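Side-chain contacts in dihydropteroate synthase (Xanthomonas albilineans, PDB 6Q62), which probably catalyses the condensation of para-aminobenzoate with 6-hydroxymethyl-7,8-dihydropterin diphosphate to 7,8-dihydropteroate, a step of folate synthesis: residues L59-G64 and L259-D264; V26-D31 and I84-R89. All coordinates share one frame; numbering follows the deposited sequence.

Interaction 1. Residues L59-G64 and L259-D264. With 6GU (6-chloroguanine), chain E; SO4 (sulfate ion), chain H.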
ATOM      1  N   LEU A  59       1.209  19.497  -1.154  1.00 11.55           N
ATOM      2  CA  LEU A  59       2.315  20.456  -1.212  1.00 11.50           C
ATOM      3  C   LEU A  59       3.405  19.885  -2.109  1.00 11.33           C
ATOM      4  O   LEU A  59       3.401  18.675  -2.397  1.00  9.12           O
ATOM      5  CB  LEU A  59       2.763  20.780   0.243  1.00 12.90           C
ATOM      6  N   LEU A  60       4.230  20.762  -2.668  1.00  9.37           N
ATOM      7  CA  LEU A  60       5.328  20.362  -3.542  1.00  8.03           C
ATOM      8  C   LEU A  60       6.654  20.762  -2.921  1.00 11.29           C
ATOM      9  O   LEU A  60       6.767  21.859  -2.408  1.00 11.26           O
ATOM     10  CB  LEU A  60       5.189  21.011  -4.922  1.00  6.92           C
ATOM     11  CG  LEU A  60       3.883  20.693  -5.687  1.00 10.58           C
ATOM     12  CD1 LEU A  60       3.847  21.463  -7.000  1.00 10.50           C
ATOM     13  CD2 LEU A  60       3.739  19.183  -5.956  1.00 12.42           C
ATOM     14  N   ASP A  61       7.642  19.864  -2.943  1.00  8.51           N
ATOM     15  CA  ASP A  61       8.961  20.137  -2.391  1.00  7.72           C
ATOM     16  C   ASP A  61       9.911  20.269  -3.577  1.00 11.37           C
ATOM     17  O   ASP A  61      10.209  19.277  -4.249  1.00 11.49           O
ATOM     18  CB  ASP A  61       9.402  18.993  -1.498  1.00  9.94           C
ATOM     19  CG  ASP A  61      10.665  19.285  -0.715  1.00 13.92           C
ATOM     20  OD1 ASP A  61      10.796  20.416  -0.200  1.00 15.09           O
ATOM     21  OD2 ASP A  61      11.531  18.369  -0.612  1.00 16.22           O
ATOM     22  N   ILE A  62      10.422  21.480  -3.798  1.00  8.07           N
ATOM     23  CA  ILE A  62      11.259  21.813  -4.964  1.00  6.74           C
ATOM     24  C   ILE A  62      12.718  21.857  -4.508  1.00 11.49           C
ATOM     25  O   ILE A  62      13.057  22.638  -3.618  1.00 10.48           O
ATOM     26  CB  ILE A  62      10.789  23.175  -5.550  1.00  9.68           C
ATOM     27  CG1 ILE A  62       9.301  23.077  -5.969  1.00 12.53           C
ATOM     28  CG2 ILE A  62      11.667  23.603  -6.755  1.00 10.88           C
ATOM     29  CD1 ILE A  62       8.564  24.406  -5.986  1.00 18.96           C
ATOM     30  N   GLY A  63      13.543  21.006  -5.096  1.00 10.81           N
ATOM     31  CA  GLY A  63      14.954  20.937  -4.711  1.00 10.40           C
ATOM     32  C   GLY A  63      15.869  20.940  -5.911  1.00 13.65           C
ATOM     33  O   GLY A  63      15.559  20.314  -6.923  1.00 15.12           O
ATOM     34  N   GLY A  64      17.006  21.623  -5.793  1.00 10.34           N
ATOM     35  CA  GLY A  64      17.954  21.680  -6.897  1.00 11.21           C
ATOM     36  C   GLY A  64      19.269  20.988  -6.600  1.00 16.93           C
ATOM     37  O   GLY A  64      20.194  21.082  -7.399  1.00 17.58           O
ATOM     38  N   LEU A 259       3.006  14.182   7.488  1.00  9.51           N
ATOM     39  CA  LEU A 259       3.439  14.582   6.133  1.00  8.25           C
ATOM     40  C   LEU A 259       4.252  13.451   5.535  1.00 10.72           C
ATOM     41  O   LEU A 259       5.078  12.843   6.239  1.00  8.63           O
ATOM     42  CB  LEU A 259       4.301  15.883   6.187  1.00 10.09           C
ATOM     43  CG  LEU A 259       3.700  17.172   5.610  1.00 19.07           C
ATOM     44  CD1 LEU A 259       4.790  18.199   5.384  1.00 20.05           C
ATOM     45  CD2 LEU A 259       3.073  16.950   4.242  1.00 23.27           C
ATOM     46  N   LEU A 260       4.038  13.180   4.253  1.00  7.01           N
ATOM     47  CA  LEU A 260       4.700  12.053   3.550  1.00  7.61           C
ATOM     48  C   LEU A 260       5.343  12.582   2.296  1.00  9.51           C
ATOM     49  O   LEU A 260       4.667  13.213   1.470  1.00  8.48           O
ATOM     50  CB  LEU A 260       3.696  10.924   3.197  1.00  8.56           C
ATOM     51  CG  LEU A 260       2.955  10.355   4.428  1.00 12.08           C
ATOM     52  CD1 LEU A 260       1.742   9.593   4.012  1.00 14.66           C
ATOM     53  CD2 LEU A 260       3.920   9.516   5.328  1.00 11.47           C
ATOM     54  N   ARG A 261       6.661  12.409   2.192  1.00  6.99           N
ATOM     55  CA  ARG A 261       7.434  12.986   1.074  1.00  6.06           C
ATOM     56  C   ARG A 261       7.617  11.908   0.026  1.00  8.96           C
ATOM     57  O   ARG A 261       8.402  10.972   0.225  1.00  7.40           O
ATOM     58  CB  ARG A 261       8.773  13.542   1.587  1.00  7.18           C
ATOM     59  CG  ARG A 261       9.581  14.235   0.469  1.00  9.23           C
ATOM     60  CD  ARG A 261      10.850  14.903   1.003  1.00  6.80           C
ATOM     61  NE  ARG A 261      11.571  15.542  -0.106  1.00 11.86           N
ATOM     62  CZ  ARG A 261      12.408  14.917  -0.932  1.00 15.09           C
ATOM     63  NH1 ARG A 261      12.661  13.625  -0.779  1.00 14.94           N
ATOM     64  NH2 ARG A 261      12.991  15.578  -1.922  1.00 15.42           N
ATOM     65  N   VAL A 262       6.882  12.037  -1.085  1.00  5.19           N
ATOM     66  CA  VAL A 262       6.825  10.935  -2.062  1.00  6.72           C
ATOM     67  C   VAL A 262       7.029  11.330  -3.509  1.00  9.56           C
ATOM     68  O   VAL A 262       6.691  12.435  -3.913  1.00  7.98           O
ATOM     69  CB  VAL A 262       5.468  10.162  -1.920  1.00  8.97           C
ATOM     70  CG1 VAL A 262       5.112   9.894  -0.452  1.00  8.56           C
ATOM     71  CG2 VAL A 262       4.323  10.912  -2.593  1.00  8.22           C
ATOM     72  N   HIS A 263       7.467  10.347  -4.332  1.00  8.87           N
ATOM     73  CA  HIS A 263       7.527  10.529  -5.786  1.00  8.05           C
ATOM     74  C   HIS A 263       6.158  10.107  -6.374  1.00 11.43           C
ATOM     75  O   HIS A 263       5.668  10.738  -7.306  1.00 11.18           O
ATOM     76  CB  HIS A 263       8.587   9.587  -6.407  1.00  8.89           C
ATOM     77  CG  HIS A 263       9.989   9.877  -5.992  1.00 11.36           C
ATOM     78  ND1 HIS A 263      10.578   9.205  -4.953  1.00 13.28           N
ATOM     79  CD2 HIS A 263      10.888  10.743  -6.521  1.00 13.58           C
ATOM     80  CE1 HIS A 263      11.804   9.704  -4.839  1.00 13.24           C
ATOM     81  NE2 HIS A 263      12.040  10.620  -5.773  1.00 13.43           N
ATOM     82  N   ASP A 264       5.563   9.030  -5.831  1.00  8.56           N
ATOM     83  CA  ASP A 264       4.357   8.399  -6.375  1.00  7.88           C
ATOM     84  C   ASP A 264       3.108   8.932  -5.714  1.00 10.32           C
ATOM     85  O   ASP A 264       2.514   8.313  -4.811  1.00 10.62           O
ATOM     86  CB  ASP A 264       4.490   6.889  -6.247  1.00  8.61           C
ATOM     87  CG  ASP A 264       5.776   6.454  -6.942  1.00 13.49           C
ATOM     88  OD1 ASP A 264       5.803   6.458  -8.186  1.00 12.68           O
ATOM     89  OD2 ASP A 264       6.772   6.189  -6.239  1.00 12.07           O
TER
HETATM   90 CL6  6GU E 401      13.531  11.721   3.809  1.00 32.98          CL
HETATM   91  N1  6GU E 401      13.102  14.134   4.195  1.00 18.64           N
HETATM   92  C2  6GU E 401      13.304  15.470   3.848  1.00 16.84           C
HETATM   93  N2  6GU E 401      12.798  16.331   4.718  1.00 20.10           N
HETATM   94  N3  6GU E 401      13.984  15.922   2.733  1.00 12.39           N
HETATM   95  C4  6GU E 401      14.510  14.915   1.953  1.00 13.50           C
HETATM   96  C5  6GU E 401      14.367  13.535   2.256  1.00 20.19           C
HETATM   97  C6  6GU E 401      13.655  13.262   3.381  1.00 21.79           C
HETATM   98  N7  6GU E 401      15.027  12.783   1.287  1.00 20.52           N
HETATM   99  C8  6GU E 401      15.555  13.741   0.426  1.00 20.86           C
HETATM  100  N9  6GU E 401      15.262  15.018   0.790  1.00 18.12           N
HETATM  101  S   SO4 H 404      14.990  12.413  -3.672  1.00 32.28           S
HETATM  102  O1  SO4 H 404      14.597  11.893  -4.996  1.00 31.71           O
HETATM  103  O2  SO4 H 404      16.424  12.190  -3.436  1.00 34.51           O
HETATM  104  O3  SO4 H 404      14.732  13.895  -3.592  1.00 26.80           O
HETATM  105  O4  SO4 H 404      14.260  11.730  -2.617  1.00 32.27           O
HETATM  106  O   HOH W   1      12.934  18.022  -3.782  1.00 16.22           O
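The Arg261 guanidinium carries 6-chloroguanine on one face, with ligand N9 3.2 Å above the plane and over its centre, while Asp61 and the sulfate sit at its edge, as does water 1. This is the mouth of a TIM barrel: Asp61 belongs to strand 59-63 and Arg261 to strand 259-262, two strands separated in the sheet by strand 21-27, so the side chains have to bridge the gap. Arg261 does so with a chain extended from CG to NE; the turn at the last torsion sets the head's face against the ligand. Its NE meets Asp61 OD2 at 2.9 Å in a salt bridge whose hydrogen bond is nearly straight (N-H...O 168°), on the anti side of the carboxylate and 28° out of its plane; the two flat groups stand 85° apart. Arg261 NH2 adds a weak bond to the same oxygen. Ser99 holds Asp61 OD1 and Asn120 also bonds OD2, fixing the carboxylate. The sulfate, probably from the crystallisation liquor, takes Arg261 NH1 on O4 and NH2 on O3, consistent with an anion site for the substrate diphosphate. His263, held through ND1 by Ser224, points its ring edge at this ion, NE2 lying 3.0 Å from sulfate O1.

Interaction 2. Residues V26-D31 and I84-R89. With SO4 (sulfate ion), chain H.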
ATOM      1  N   VAL A  26       9.680  17.357  -6.272  1.00  8.19           N
ATOM      2  CA  VAL A  26       9.995  18.009  -7.539  1.00  7.23           C
ATOM      3  C   VAL A  26      11.499  18.264  -7.567  1.00 10.60           C
ATOM      4  O   VAL A  26      11.975  19.254  -7.009  1.00 11.64           O
ATOM      5  CB  VAL A  26       9.169  19.300  -7.806  1.00 12.35           C
ATOM      6  CG1 VAL A  26       9.525  19.919  -9.169  1.00 12.42           C
ATOM      7  CG2 VAL A  26       7.679  19.022  -7.699  1.00 12.49           C
ATOM      8  N   ASN A  27      12.267  17.351  -8.197  1.00 10.43           N
ATOM      9  CA  ASN A  27      13.708  17.528  -8.297  1.00 10.56           C
ATOM     10  C   ASN A  27      14.032  18.309  -9.562  1.00 14.14           C
ATOM     11  O   ASN A  27      13.560  17.971 -10.650  1.00 14.97           O
ATOM     12  CB  ASN A  27      14.426  16.188  -8.277  1.00 12.81           C
ATOM     13  CG  ASN A  27      14.449  15.528  -6.925  1.00 32.99           C
ATOM     14  OD1 ASN A  27      14.596  16.175  -5.883  1.00 30.94           O
ATOM     15  ND2 ASN A  27      14.329  14.220  -6.919  1.00 29.43           N
ATOM     16  N   VAL A  28      14.799  19.384  -9.405  1.00  9.41           N
ATOM     17  CA  VAL A  28      15.166  20.215 -10.550  1.00  9.85           C
ATOM     18  C   VAL A  28      16.627  19.916 -10.835  1.00 17.50           C
ATOM     19  O   VAL A  28      17.510  20.665 -10.432  1.00 18.23           O
ATOM     20  CB  VAL A  28      14.940  21.737 -10.320  1.00 13.66           C
ATOM     21  CG1 VAL A  28      15.012  22.508 -11.654  1.00 14.41           C
ATOM     22  CG2 VAL A  28      13.626  22.006  -9.594  1.00 13.86           C
ATOM     23  N   THR A  29      16.891  18.786 -11.474  1.00 17.70           N
ATOM     24  CA  THR A  29      18.270  18.419 -11.808  1.00 19.31           C
ATOM     25  C   THR A  29      18.227  17.874 -13.235  1.00 24.84           C
ATOM     26  O   THR A  29      17.269  17.170 -13.581  1.00 22.70           O
ATOM     27  CB  THR A  29      18.865  17.356 -10.835  1.00 30.32           C
ATOM     28  OG1 THR A  29      18.069  16.178 -10.875  1.00 36.92           O
ATOM     29  CG2 THR A  29      18.991  17.849  -9.378  1.00 27.48           C
ATOM     30  N   PRO A  30      19.217  18.175 -14.089  1.00 25.68           N
ATOM     31  CA  PRO A  30      19.196  17.591 -15.454  1.00 27.04           C
ATOM     32  C   PRO A  30      19.056  16.059 -15.476  1.00 32.87           C
ATOM     33  O   PRO A  30      18.359  15.529 -16.340  1.00 32.44           O
ATOM     34  CB  PRO A  30      20.524  18.052 -16.053  1.00 28.85           C
ATOM     35  CG  PRO A  30      20.867  19.310 -15.287  1.00 32.40           C
ATOM     36  CD  PRO A  30      20.412  19.016 -13.879  1.00 26.95           C
ATOM     37  N   ASP A  31      19.652  15.352 -14.489  1.00 30.99           N
ATOM     38  CA  ASP A  31      19.598  13.882 -14.384  1.00 31.49           C
ATOM     39  C   ASP A  31      18.203  13.344 -14.009  1.00 34.78           C
ATOM     40  O   ASP A  31      17.940  12.151 -14.168  1.00 34.18           O
ATOM     41  CB  ASP A  31      20.681  13.346 -13.428  1.00 33.77           C
ATOM     42  N   ILE A  84      14.781  28.757  -8.425  1.00  8.20           N
ATOM     43  CA  ILE A  84      13.976  30.004  -8.473  1.00  9.12           C
ATOM     44  C   ILE A  84      13.005  30.053  -9.650  1.00 12.32           C
ATOM     45  O   ILE A  84      11.827  30.348  -9.419  1.00 13.97           O
ATOM     46  CB  ILE A  84      14.869  31.278  -8.382  1.00 12.07           C
ATOM     47  CG1 ILE A  84      15.738  31.258  -7.100  1.00 13.02           C
ATOM     48  CG2 ILE A  84      14.024  32.587  -8.535  1.00 14.24           C
ATOM     49  CD1 ILE A  84      14.941  31.113  -5.773  1.00 16.37           C
ATOM     50  N   PRO A  85      13.407  29.759 -10.911  1.00 11.81           N
ATOM     51  CA  PRO A  85      12.422  29.834 -12.009  1.00 11.92           C
ATOM     52  C   PRO A  85      11.289  28.810 -11.818  1.00 13.20           C
ATOM     53  O   PRO A  85      10.145  29.081 -12.176  1.00 13.70           O
ATOM     54  CB  PRO A  85      13.253  29.557 -13.260  1.00 13.23           C
ATOM     55  CG  PRO A  85      14.663  29.728 -12.855  1.00 17.82           C
ATOM     56  CD  PRO A  85      14.747  29.398 -11.413  1.00 13.75           C
ATOM     57  N   VAL A  86      11.596  27.641 -11.218  1.00  9.84           N
ATOM     58  CA  VAL A  86      10.579  26.608 -10.956  1.00  8.86           C
ATOM     59  C   VAL A  86       9.564  27.090  -9.915  1.00 12.05           C
ATOM     60  O   VAL A  86       8.359  26.963 -10.133  1.00 13.26           O
ATOM     61  CB  VAL A  86      11.227  25.257 -10.561  1.00 11.67           C
ATOM     62  CG1 VAL A  86      10.175  24.210 -10.148  1.00 12.37           C
ATOM     63  CG2 VAL A  86      12.058  24.742 -11.732  1.00 11.08           C
ATOM     64  N   ILE A  87      10.056  27.690  -8.814  1.00  9.40           N
ATOM     65  CA  ILE A  87       9.159  28.243  -7.789  1.00 10.12           C
ATOM     66  C   ILE A  87       8.292  29.366  -8.407  1.00 12.82           C
ATOM     67  O   ILE A  87       7.086  29.389  -8.179  1.00 12.45           O
ATOM     68  CB  ILE A  87       9.969  28.754  -6.569  1.00 11.73           C
ATOM     69  CG1 ILE A  87      10.610  27.559  -5.835  1.00 12.19           C
ATOM     70  CG2 ILE A  87       9.081  29.568  -5.606  1.00 11.33           C
ATOM     71  CD1 ILE A  87      11.736  27.911  -4.923  1.00 14.99           C
ATOM     72  N   GLU A  88       8.904  30.275  -9.196  1.00 11.35           N
ATOM     73  CA  GLU A  88       8.151  31.404  -9.790  1.00 12.60           C
ATOM     74  C   GLU A  88       7.006  30.891 -10.677  1.00 18.54           C
ATOM     75  O   GLU A  88       5.875  31.374 -10.593  1.00 20.54           O
ATOM     76  CB  GLU A  88       9.088  32.327 -10.596  1.00 13.80           C
ATOM     77  CG  GLU A  88      10.067  33.084  -9.708  1.00 18.10           C
ATOM     78  CD  GLU A  88      11.099  33.940 -10.412  1.00 37.97           C
ATOM     79  OE1 GLU A  88      11.438  33.629 -11.573  1.00 35.02           O
ATOM     80  OE2 GLU A  88      11.596  34.905  -9.789  1.00 33.74           O
ATOM     81  N   ARG A  89       7.285  29.860 -11.474  1.00 15.45           N
ATOM     82  CA  ARG A  89       6.266  29.286 -12.362  1.00 14.79           C
ATOM     83  C   ARG A  89       5.211  28.494 -11.597  1.00 18.64           C
ATOM     84  O   ARG A  89       4.019  28.664 -11.857  1.00 18.42           O
ATOM     85  CB  ARG A  89       6.920  28.440 -13.458  1.00 13.95           C
ATOM     86  CG  ARG A  89       7.543  29.289 -14.564  1.00 19.85           C
ATOM     87  CD  ARG A  89       8.777  28.634 -15.156  1.00 27.72           C
ATOM     88  NE  ARG A  89       9.331  29.388 -16.296  1.00 29.90           N
ATOM     89  CZ  ARG A  89      10.190  30.403 -16.202  1.00 44.15           C
ATOM     90  NH1 ARG A  89      10.620  30.812 -15.018  1.00 28.84           N
ATOM     91  NH2 ARG A  89      10.619  31.018 -17.294  1.00 41.80           N
TER
HETATM   92  S   SO4 H 404      14.990  12.413  -3.672  1.00 32.28           S
HETATM   93  O1  SO4 H 404      14.597  11.893  -4.996  1.00 31.71           O
HETATM   94  O2  SO4 H 404      16.424  12.190  -3.436  1.00 34.51           O
HETATM   95  O3  SO4 H 404      14.732  13.895  -3.592  1.00 26.80           O
HETATM   96  O4  SO4 H 404      14.260  11.730  -2.617  1.00 32.27           O
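With CG1 anti to the backbone N in both residues (chi1 -166° in Val28, 174° in Val86), each valine turns its other methyl, CG2, anti to the carbonyl carbon, and the two forked ends meet across the gap between the strand end and the helix. Val86 CG2 does most of the touching: it lies 3.7 Å from Val28 CG1 and 3.8 Å from Val28 CG2, so one methyl of the helix rests against both branches of the valine opposite. Val86 CG1 adds a looser approach to Val28 CG2. The two side chains run alongside each other, pointing opposite ways, in ordinary van der Waals contact. Val26 is still on strand 21-27, while Val28 follows in the loop just past its end; Val26 points its side chain the same way, but its CG1 reaches Val86 CG1 only at 4.4 Å, a marginal touch.

Ile62 of the neighbouring strand 59-63 packs on both Val28 and Val86, and Ala45 of helix 41-54 also touches Val28, so the pair belongs to a larger apolar layer. On the helix, Arg89 swings back along its own turn, and NH1 makes a weak, long bond of 3.4 Å to Pro85 O, which lies in the guanidinium plane at its edge.

Between the two valines of segment 26-31, Asn27 turns to the other side of the chain. Its ND2 gives sulfate O1 a hydrogen bond of 3.0 Å and O3 a weak one; Arg261 and His263 bind the same ion. The chain here divides its residues between anion binding at the barrel mouth and apolar packing outside it. Val26 at the end of a parallel strand and Val28 just beyond it, meeting Val86 of a surrounding helix, form part of the strand-helix layer characteristic of the TIM barrel, the fold of this pterin-binding family.

Both contacts are buried, but they occupy different layers of one barrel. The centre of interaction 1 lies about 5 Å from the centre of the chain, inside the ring of strands, and the contact is polar and charged, bound up with ligand and anion. The centre of interaction 2, about 15 Å from that of the chain, lies between sheet and helix, and its chemistry across the two segments is wholly apolar. Strand 59-63 joins them: its Asp61 O and Gly63 O probably accept hydrogen bonds from Val26 N and Val28 N, each 2.8 Å away, and Ile62 between them, facing away from segment 259-264, also packs on Ile87. The sulfate is a second meeting point, gripped by residues of 259-264 and of 26-31.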